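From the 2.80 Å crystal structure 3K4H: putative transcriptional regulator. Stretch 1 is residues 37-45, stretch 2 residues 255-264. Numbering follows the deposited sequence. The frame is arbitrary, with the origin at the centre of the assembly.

Stretch 1, residues 37-45: SFAHVEGYA
Stretch 2 255-264: AKALVDKVEN

Two segments of one chain, more than 200 residues apart in sequence, meet here through a helix and the turn that follows it on one side and, on the other, a second helix that begins earlier in the chain. Stretch 1 opens in a helix that also begins earlier in the chain; the chain then passes through a turn that brings Tyr44 against the second helix. Residues 255-264 are helical, with phi/psi near -65/-42 and i to i-4 hydrogen bonds such as Val259 N to Ala255 O (3.0 Å) and Glu263 N to Val259 O (2.6 Å). The two axes approach to 9.5 Å, and their N-to-C directions diverge by 35°, so the helices run roughly the same way. The register is set by Phe38 and Ala255, whose CA atoms lie 6.4 Å apart; together the stretches bury 379 Å².

Ser37 (chi1 t) takes no part in the contact. Phe38 (phi/psi -77/-47) points toward the second helix with chi1 t (-170°) and chi2 84°. The methyl of Ala255 points toward stretch 1 and packs against the ring, with Phe38 CD2 4.1 Å from Ala255 CB. Lys256 lies over one ring face: its CB sits 3.7 Å from the Phe38 centroid, 13° off the normal, a CH-pi contact, and Lys256 CA is 3.4 Å from Phe38 CE2. Lysine suits this place because its aliphatic base covers the aromatic face while its extended chain (chi1 and chi2 t) leads away and its NZ is hydrogen-bonded elsewhere in the structure. At the ring edge, Val259 CB is 4.3 Å from Phe38 CE2.

Ala39, His40 and Val41 make no contact across the interface, but Ala39 O accepts a hydrogen bond from Tyr44 N (2.8 Å) and His40 O one from Gly43 N (3.0 Å), which fold the chain back. Glu42 (-107/19; chi1 and chi2 m) points toward the partner, its aliphatic CG reaching 4.3 Å from Val259 CG1. Gly43 then adopts 56/43, a positive phi that favours glycine, and the chain continues into an extended Tyr44 (-103/144).

Tyr44, with chi1 m (-82°) and chi2 80°, joins apolar packing to a polar bond. Val259 (chi1 t) places CG2 4.0 Å from the Tyr44 centroid, 13° off the normal, in a second CH-pi contact, while its CG1 lies 3.8 Å from Tyr44 CE1. One turn further along the helix, Glu263 (chi1 m, chi2 t) meets the ring edge, where Tyr44 OH donates a 2.7 Å hydrogen bond to Glu263 OE2. The phenol is thus well suited to this place: its face meets a hydrocarbon and its hydroxyl a carboxylate. Ala45 lies beyond reach.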

# COMPACT_ATOMS: atom_id res chain seq x y z
N SER A 37 11.77 -18.66 -10.05
CA SER A 37 12.54 -17.86 -10.98
C SER A 37 13.63 -17.08 -10.22
O SER A 37 14.76 -16.99 -10.69
CB SER A 37 11.62 -16.96 -11.80
OG SER A 37 12.35 -16.05 -12.59
N PHE A 38 13.29 -16.56 -9.04
CA PHE A 38 14.28 -15.92 -8.19
C PHE A 38 15.19 -16.89 -7.43
O PHE A 38 16.42 -16.73 -7.39
CB PHE A 38 13.65 -14.93 -7.20
CG PHE A 38 14.67 -14.10 -6.49
CD1 PHE A 38 15.16 -12.94 -7.07
CD2 PHE A 38 15.19 -14.50 -5.27
CE1 PHE A 38 16.12 -12.18 -6.45
CE2 PHE A 38 16.16 -13.75 -4.64
CZ PHE A 38 16.62 -12.57 -5.24
N ALA A 39 14.62 -17.90 -6.81
CA ALA A 39 15.45 -18.81 -6.04
C ALA A 39 16.62 -19.25 -6.91
O ALA A 39 17.76 -19.36 -6.45
CB ALA A 39 14.64 -20.00 -5.55
N HIS A 40 16.33 -19.49 -8.18
CA HIS A 40 17.34 -19.82 -9.19
C HIS A 40 18.55 -18.86 -9.19
O HIS A 40 19.69 -19.30 -9.13
CB HIS A 40 16.67 -19.84 -10.56
CG HIS A 40 17.61 -19.71 -11.69
ND1 HIS A 40 17.47 -18.75 -12.67
CD2 HIS A 40 18.72 -20.42 -12.01
CE1 HIS A 40 18.45 -18.87 -13.54
NE2 HIS A 40 19.23 -19.88 -13.17
N VAL A 41 18.28 -17.56 -9.24
CA VAL A 41 19.32 -16.53 -9.27
C VAL A 41 20.35 -16.68 -8.14
O VAL A 41 21.54 -16.48 -8.37
CB VAL A 41 18.69 -15.13 -9.20
CG1 VAL A 41 19.75 -14.06 -9.01
CG2 VAL A 41 17.85 -14.84 -10.45
N GLU A 42 19.91 -17.06 -6.95
CA GLU A 42 20.78 -17.23 -5.79
C GLU A 42 21.02 -18.69 -5.39
O GLU A 42 21.40 -18.98 -4.26
CB GLU A 42 20.17 -16.49 -4.61
CG GLU A 42 19.85 -15.01 -4.88
CD GLU A 42 21.10 -14.16 -5.11
OE1 GLU A 42 22.20 -14.57 -4.67
OE2 GLU A 42 20.97 -13.09 -5.73
N GLY A 43 20.78 -19.61 -6.32
CA GLY A 43 20.99 -21.04 -6.07
C GLY A 43 20.25 -21.59 -4.86
O GLY A 43 20.82 -22.34 -4.09
N TYR A 44 19.00 -21.19 -4.70
CA TYR A 44 18.13 -21.76 -3.69
C TYR A 44 17.17 -22.73 -4.37
O TYR A 44 16.73 -22.49 -5.49
CB TYR A 44 17.35 -20.66 -2.96
CG TYR A 44 18.12 -19.97 -1.85
CD1 TYR A 44 19.04 -18.96 -2.13
CD2 TYR A 44 17.92 -20.32 -0.50
CE1 TYR A 44 19.73 -18.33 -1.11
CE2 TYR A 44 18.60 -19.69 0.51
CZ TYR A 44 19.50 -18.69 0.21
OH TYR A 44 20.21 -18.06 1.22
N ALA A 45 16.87 -23.82 -3.67
CA ALA A 45 15.94 -24.85 -4.10
C ALA A 45 14.70 -24.69 -3.23
O ALA A 45 14.71 -23.88 -2.31
CB ALA A 45 16.53 -26.21 -3.91
N ALA A 255 10.24 -14.11 -2.60
CA ALA A 255 11.50 -14.86 -2.47
C ALA A 255 12.72 -13.95 -2.33
O ALA A 255 13.63 -14.23 -1.54
CB ALA A 255 11.68 -15.79 -3.64
N LYS A 256 12.73 -12.86 -3.09
CA LYS A 256 13.82 -11.89 -3.03
C LYS A 256 13.87 -11.25 -1.65
O LYS A 256 14.93 -10.99 -1.12
CB LYS A 256 13.62 -10.84 -4.11
CG LYS A 256 14.72 -9.83 -4.24
CD LYS A 256 14.33 -8.81 -5.25
CE LYS A 256 15.56 -8.33 -5.92
NZ LYS A 256 15.19 -7.28 -6.87
N ALA A 257 12.70 -11.01 -1.06
CA ALA A 257 12.63 -10.44 0.28
C ALA A 257 13.10 -11.44 1.33
O ALA A 257 13.76 -11.05 2.28
CB ALA A 257 11.21 -9.94 0.59
N LEU A 258 12.77 -12.71 1.15
CA LEU A 258 13.11 -13.74 2.14
C LEU A 258 14.61 -14.01 2.16
O LEU A 258 15.20 -14.08 3.22
CB LEU A 258 12.35 -15.03 1.88
CG LEU A 258 12.70 -16.21 2.78
CD1 LEU A 258 12.49 -15.88 4.27
CD2 LEU A 258 11.96 -17.48 2.38
N VAL A 259 15.20 -14.16 0.98
CA VAL A 259 16.62 -14.47 0.87
C VAL A 259 17.42 -13.32 1.47
O VAL A 259 18.42 -13.52 2.16
CB VAL A 259 17.02 -14.76 -0.60
CG1 VAL A 259 18.52 -14.77 -0.79
CG2 VAL A 259 16.47 -16.11 -1.01
N ASP A 260 16.96 -12.10 1.22
CA ASP A 260 17.61 -10.93 1.79
C ASP A 260 17.56 -11.07 3.32
O ASP A 260 18.58 -11.00 3.99
CB ASP A 260 16.93 -9.66 1.30
CG ASP A 260 17.52 -8.41 1.89
OD1 ASP A 260 18.75 -8.17 1.77
OD2 ASP A 260 16.74 -7.66 2.49
N LYS A 261 16.37 -11.32 3.84
CA LYS A 261 16.16 -11.54 5.26
C LYS A 261 17.05 -12.64 5.80
O LYS A 261 17.58 -12.52 6.90
CB LYS A 261 14.70 -11.87 5.52
CG LYS A 261 14.30 -11.89 6.98
CD LYS A 261 12.80 -11.62 7.13
CE LYS A 261 12.40 -11.66 8.58
NZ LYS A 261 11.45 -10.57 8.88
N VAL A 262 17.16 -13.71 5.05
CA VAL A 262 17.99 -14.78 5.48
C VAL A 262 19.43 -14.51 5.39
O VAL A 262 20.15 -14.72 6.32
CB VAL A 262 17.76 -15.95 4.61
CG1 VAL A 262 18.78 -16.91 4.84
CG2 VAL A 262 16.49 -16.54 4.91
N GLU A 263 19.90 -14.12 4.23
CA GLU A 263 21.28 -13.77 4.20
C GLU A 263 21.80 -12.57 4.96
O GLU A 263 22.83 -12.65 5.57
CB GLU A 263 21.73 -13.76 2.78
CG GLU A 263 21.51 -15.07 2.19
CD GLU A 263 21.94 -15.13 0.82
OE1 GLU A 263 22.33 -14.10 0.30
OE2 GLU A 263 21.87 -16.20 0.25
N ASN A 264 21.12 -11.44 4.91
CA ASN A 264 21.62 -10.35 5.70
C ASN A 264 21.61 -10.48 7.18
O ASN A 264 22.49 -10.05 7.89
CB ASN A 264 21.21 -9.02 5.16
CG ASN A 264 21.84 -8.75 3.84
OD1 ASN A 264 22.46 -9.63 3.27
ND2 ASN A 264 21.72 -7.55 3.34